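Long-range contact in hypothetical protein, GDSL-like Lipase/Acylhydrolase family protein (Bacteroides uniformis, PDB 4M8K), which is a putative GDSL-like lipase or acylhydrolase that probably hydrolyses ester bonds, though its natural substrate is not known: residues Y82-K94 against F118-I130. Numbering follows the deposited sequence. Where two conformers were deposited one is given.
Sequences YSGSTVCHTGYEK and FGGTNDSWAGAPI. With ACT (acetate ion), chain C.
A chi1 near -60° swings CG away from the carbonyl carbon in both Asn122 (-69°) and Asp123 (-56°), carrying amide and carboxylate from helix 121-126 to the loop 82-94. The Asp123 carboxylate takes two backbone N-H groups on its syn lone pairs: Val87 N lies 2.8 Å from OD1, and Cys88 N reaches OD2 in a nearly straight bond (175°). Without the carboxylate, as with an alanine here, the N-H groups of Val87 and Cys88 are likely to lose their acceptors, leaving this turn of the loop less firmly held. Asn122 ND2 bonds Ser85 O at 2.9 Å, from above the carbonyl plane, and also the acetate OXT at 2.7 Å. In GDSL (SGNH) hydrolases the asparagine of the Gly-x-Asn motif, here Gly120-Thr121-Asn122, and a glycine N-H commonly contribute to the oxyanion hole; Asn122 ND2 and Gly84 N share OXT, and Ser29 and His205 also bind the acetate, consistent with that site. Tyr92 OH gives a very short bond to Asn122 OD1 (2.5 Å), and with the ND2 bonds this probably limits rotation of the amide. Ala126 CB covers one face of the Tyr92 ring in a CH-pi contact, 3.7 Å from the centroid, while Ala128 CB packs against Cys88 SG.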
loop_
_atom_site.group_PDB
_atom_site.type_symbol
_atom_site.label_atom_id
_atom_site.label_comp_id
_atom_site.label_asym_id
_atom_site.label_seq_id
_atom_site.Cartn_x
_atom_site.Cartn_y
_atom_site.Cartn_z
ATOM N N TYR A 82 -7.310 -3.781 0.553
ATOM C CA TYR A 82 -8.521 -3.763 1.353
ATOM C C TYR A 82 -9.011 -2.325 1.499
ATOM O O TYR A 82 -8.389 -1.493 2.170
ATOM C CB TYR A 82 -8.228 -4.377 2.711
ATOM C CG TYR A 82 -9.425 -4.794 3.583
ATOM C CD1 TYR A 82 -10.508 -3.948 3.831
ATOM C CD2 TYR A 82 -9.440 -6.046 4.193
ATOM C CE1 TYR A 82 -11.584 -4.354 4.631
ATOM C CE2 TYR A 82 -10.505 -6.456 4.983
ATOM C CZ TYR A 82 -11.566 -5.591 5.215
ATOM O OH TYR A 82 -12.597 -5.996 6.038
ATOM N N SER A 83 -10.189 -2.070 0.929
ATOM C CA SER A 83 -10.799 -0.731 0.897
ATOM C C SER A 83 -11.025 -0.141 2.259
ATOM O O SER A 83 -11.577 -0.776 3.135
ATOM C CB SER A 83 -12.173 -0.774 0.225
ATOM O OG SER A 83 -12.034 -1.069 -1.111
ATOM N N GLY A 84 -10.586 1.097 2.455
ATOM C CA GLY A 84 -10.825 1.756 3.713
ATOM C C GLY A 84 -9.831 1.357 4.788
ATOM O O GLY A 84 -9.765 2.008 5.848
ATOM N N SER A 85 -8.999 0.349 4.529
ATOM C CA SER A 85 -8.111 -0.151 5.610
ATOM C C SER A 85 -6.955 0.826 5.927
ATOM O O SER A 85 -6.405 1.506 5.053
ATOM C CB SER A 85 -7.498 -1.530 5.314
ATOM O OG SER A 85 -6.652 -1.488 4.160
ATOM N N THR A 86 -6.675 0.923 7.217
ATOM C CA THR A 86 -5.689 1.803 7.792
ATOM C C THR A 86 -4.419 1.068 8.123
ATOM O O THR A 86 -4.413 -0.135 8.327
ATOM C CB THR A 86 -6.205 2.384 9.135
ATOM O OG1 THR A 86 -6.766 1.325 9.890
ATOM C CG2 THR A 86 -7.245 3.456 8.900
ATOM N N VAL A 87 -3.318 1.795 8.212
ATOM C CA VAL A 87 -2.103 1.212 8.723
ATOM C C VAL A 87 -2.231 0.857 10.201
ATOM O O VAL A 87 -1.843 -0.237 10.616
ATOM C CB VAL A 87 -0.951 2.197 8.560
ATOM C CG1 VAL A 87 0.287 1.728 9.307
ATOM C CG2 VAL A 87 -0.663 2.388 7.078
ATOM N N CYS A 88 -2.724 1.801 11.010
ATOM C CA CYS A 88 -2.882 1.608 12.429
ATOM C C CYS A 88 -4.260 0.963 12.731
ATOM O O CYS A 88 -5.128 0.852 11.818
ATOM C CB CYS A 88 -2.690 2.931 13.223
ATOM S SG CYS A 88 -4.047 4.100 13.090
ATOM N N HIS A 89 -4.482 0.598 14.001
ATOM C CA HIS A 89 -5.752 -0.061 14.391
ATOM C C HIS A 89 -6.929 0.880 14.563
ATOM O O HIS A 89 -8.031 0.418 14.790
ATOM C CB HIS A 89 -5.584 -0.833 15.675
ATOM C CG HIS A 89 -4.588 -1.942 15.608
ATOM N ND1 HIS A 89 -4.552 -2.857 14.589
ATOM C CD2 HIS A 89 -3.623 -2.313 16.485
ATOM C CE1 HIS A 89 -3.615 -3.747 14.830
ATOM N NE2 HIS A 89 -3.049 -3.455 15.986
ATOM N N THR A 90 -6.728 2.192 14.483
ATOM C CA THR A 90 -7.846 3.126 14.573
ATOM C C THR A 90 -8.469 3.374 13.216
ATOM O O THR A 90 -7.839 3.938 12.328
ATOM C CB THR A 90 -7.415 4.512 15.116
ATOM O OG1 THR A 90 -6.746 4.377 16.378
ATOM C CG2 THR A 90 -8.633 5.447 15.249
ATOM N N GLY A 91 -9.720 2.997 13.049
ATOM C CA GLY A 91 -10.421 3.343 11.808
ATOM C C GLY A 91 -11.291 4.593 11.812
ATOM O O GLY A 91 -11.187 5.452 12.684
ATOM N N TYR A 92 -12.205 4.653 10.853
ATOM C CA TYR A 92 -13.151 5.741 10.736
ATOM C C TYR A 92 -14.111 5.772 11.912
ATOM O O TYR A 92 -14.615 4.715 12.321
ATOM C CB TYR A 92 -13.950 5.618 9.413
ATOM C CG TYR A 92 -13.091 5.935 8.214
ATOM C CD1 TYR A 92 -12.896 7.254 7.806
ATOM C CD2 TYR A 92 -12.399 4.936 7.537
ATOM C CE1 TYR A 92 -12.047 7.579 6.742
ATOM C CE2 TYR A 92 -11.561 5.257 6.484
ATOM C CZ TYR A 92 -11.409 6.572 6.068
ATOM O OH TYR A 92 -10.579 6.876 4.999
ATOM N N GLU A 93 -14.403 6.996 12.388
ATOM C CA GLU A 93 -15.320 7.245 13.509
ATOM C C GLU A 93 -14.840 6.510 14.754
ATOM O O GLU A 93 -15.618 5.910 15.467
ATOM C CB GLU A 93 -16.755 6.815 13.169
ATOM C CG GLU A 93 -17.248 7.162 11.771
ATOM C CD GLU A 93 -17.732 8.582 11.627
ATOM O OE1 GLU A 93 -17.057 9.513 12.124
ATOM O OE2 GLU A 93 -18.793 8.757 10.998
ATOM N N LYS A 94 -13.529 6.507 14.954
ATOM C CA LYS A 94 -12.866 5.688 15.989
ATOM C C LYS A 94 -13.238 4.185 15.992
ATOM O O LYS A 94 -13.044 3.539 17.006
ATOM C CB LYS A 94 -13.122 6.293 17.371
ATOM C CG LYS A 94 -12.472 7.649 17.561
ATOM C CD LYS A 94 -13.080 8.422 18.740
ATOM C CE LYS A 94 -14.507 8.895 18.432
ATOM N NZ LYS A 94 -15.182 9.688 19.509
ATOM N N PHE A 118 1.356 0.463 0.138
ATOM C CA PHE A 118 0.637 1.649 -0.356
ATOM C C PHE A 118 -0.537 1.947 0.580
ATOM O O PHE A 118 -1.705 1.659 0.308
ATOM C CB PHE A 118 0.190 1.393 -1.790
ATOM C CG PHE A 118 -0.292 2.580 -2.545
ATOM C CD1 PHE A 118 -0.505 3.830 -1.940
ATOM C CD2 PHE A 118 -0.514 2.456 -3.893
ATOM C CE1 PHE A 118 -0.899 4.877 -2.676
ATOM C CE2 PHE A 118 -0.907 3.524 -4.658
ATOM C CZ PHE A 118 -1.124 4.741 -4.053
ATOM N N GLY A 119 -0.204 2.560 1.702
ATOM C CA GLY A 119 -1.168 2.872 2.763
ATOM C C GLY A 119 -0.943 4.240 3.414
ATOM O O GLY A 119 0.020 5.023 3.079
ATOM N N GLY A 120 -1.869 4.542 4.310
ATOM C CA GLY A 120 -1.859 5.808 5.028
ATOM C C GLY A 120 -2.928 6.780 4.659
ATOM O O GLY A 120 -3.292 7.641 5.465
ATOM N N THR A 121 -3.490 6.638 3.459
ATOM C CA THR A 121 -4.622 7.510 3.086
ATOM C C THR A 121 -5.782 7.458 4.106
ATOM O O THR A 121 -6.317 8.477 4.522
ATOM C CB THR A 121 -5.113 7.196 1.661
ATOM O OG1 THR A 121 -4.078 7.473 0.735
ATOM C CG2 THR A 121 -6.314 8.064 1.324
ATOM N N ASN A 122 -6.180 6.270 4.512
ATOM C CA ASN A 122 -7.266 6.153 5.452
ATOM C C ASN A 122 -6.880 6.642 6.863
ATOM O O ASN A 122 -7.711 7.234 7.560
ATOM C CB ASN A 122 -7.779 4.723 5.475
ATOM C CG ASN A 122 -8.486 4.358 4.172
ATOM O OD1 ASN A 122 -9.477 4.998 3.782
ATOM N ND2 ASN A 122 -7.972 3.351 3.496
ATOM N N ASP A 123 -5.632 6.432 7.267
ATOM C CA ASP A 123 -5.179 6.986 8.554
ATOM C C ASP A 123 -5.341 8.499 8.541
ATOM O O ASP A 123 -5.813 9.103 9.522
ATOM C CB ASP A 123 -3.734 6.597 8.864
ATOM C CG ASP A 123 -3.526 5.080 8.839
ATOM O OD1 ASP A 123 -3.579 4.498 7.712
ATOM O OD2 ASP A 123 -3.370 4.436 9.939
ATOM N N SER A 124 -5.003 9.121 7.406
ATOM C CA SER A 124 -5.159 10.573 7.235
ATOM C C SER A 124 -6.615 10.986 7.201
ATOM O O SER A 124 -7.039 11.849 7.960
ATOM C CB SER A 124 -4.444 11.021 5.985
ATOM O OG SER A 124 -4.346 12.426 5.932
ATOM N N TRP A 125 -7.395 10.368 6.324
ATOM C CA TRP A 125 -8.783 10.763 6.190
ATOM C C TRP A 125 -9.598 10.468 7.430
ATOM O O TRP A 125 -10.506 11.209 7.723
ATOM C CB TRP A 125 -9.424 10.054 5.057
ATOM C CG TRP A 125 -8.950 10.428 3.699
ATOM C CD1 TRP A 125 -8.130 11.440 3.348
ATOM C CD2 TRP A 125 -9.382 9.814 2.477
ATOM N NE1 TRP A 125 -7.970 11.481 1.976
ATOM C CE2 TRP A 125 -8.735 10.489 1.417
ATOM C CE3 TRP A 125 -10.209 8.727 2.184
ATOM C CZ2 TRP A 125 -8.897 10.106 0.076
ATOM C CZ3 TRP A 125 -10.384 8.344 0.842
ATOM C CH2 TRP A 125 -9.755 9.058 -0.193
ATOM N N ALA A 126 -9.275 9.406 8.171
ATOM C CA ALA A 126 -10.036 9.113 9.393
ATOM C C ALA A 126 -9.597 9.893 10.627
ATOM O O ALA A 126 -10.289 9.849 11.641
ATOM C CB ALA A 126 -9.986 7.616 9.702
ATOM N N GLY A 127 -8.483 10.617 10.544
ATOM C CA GLY A 127 -8.034 11.400 11.661
ATOM C C GLY A 127 -7.510 10.538 12.797
ATOM O O GLY A 127 -7.675 10.864 13.948
ATOM N N ALA A 128 -6.859 9.436 12.463
ATOM C CA ALA A 128 -6.309 8.548 13.469
ATOM C C ALA A 128 -5.238 9.302 14.218
ATOM O O ALA A 128 -4.577 10.153 13.639
ATOM C CB ALA A 128 -5.748 7.270 12.829
ATOM N N PRO A 129 -5.099 9.017 15.524
ATOM C CA PRO A 129 -4.093 9.705 16.329
ATOM C C PRO A 129 -2.720 9.424 15.805
ATOM O O PRO A 129 -2.463 8.310 15.338
ATOM C CB PRO A 129 -4.283 9.120 17.729
ATOM C CG PRO A 129 -5.074 7.866 17.564
ATOM C CD PRO A 129 -5.860 8.027 16.310
ATOM N N ILE A 130 -1.839 10.415 15.835
ATOM C CA ILE A 130 -0.509 10.266 15.254
ATOM C C ILE A 130 0.472 9.558 16.163
ATOM O O ILE A 130 1.354 8.803 15.705
ATOM C CB ILE A 130 0.048 11.644 14.858
ATOM C CG1 ILE A 130 -0.790 12.211 13.741
ATOM C CG2 ILE A 130 1.478 11.540 14.371
ATOM C CD1 ILE A 130 -0.662 11.475 12.423
HETATM C C ACT C . -9.372 4.026 0.498
HETATM O O ACT C . -10.487 4.145 -0.035
HETATM O OXT ACT C . -9.067 2.962 1.039
HETATM C CH3 ACT C . -8.362 5.134 0.483
HETATM O O HOH W 1 -4.682 3.480 3.924
HETATM O O HOH W 2 -11.325 7.780 14.070
HETATM O O HOH W 3 -12.949 9.292 11.373
#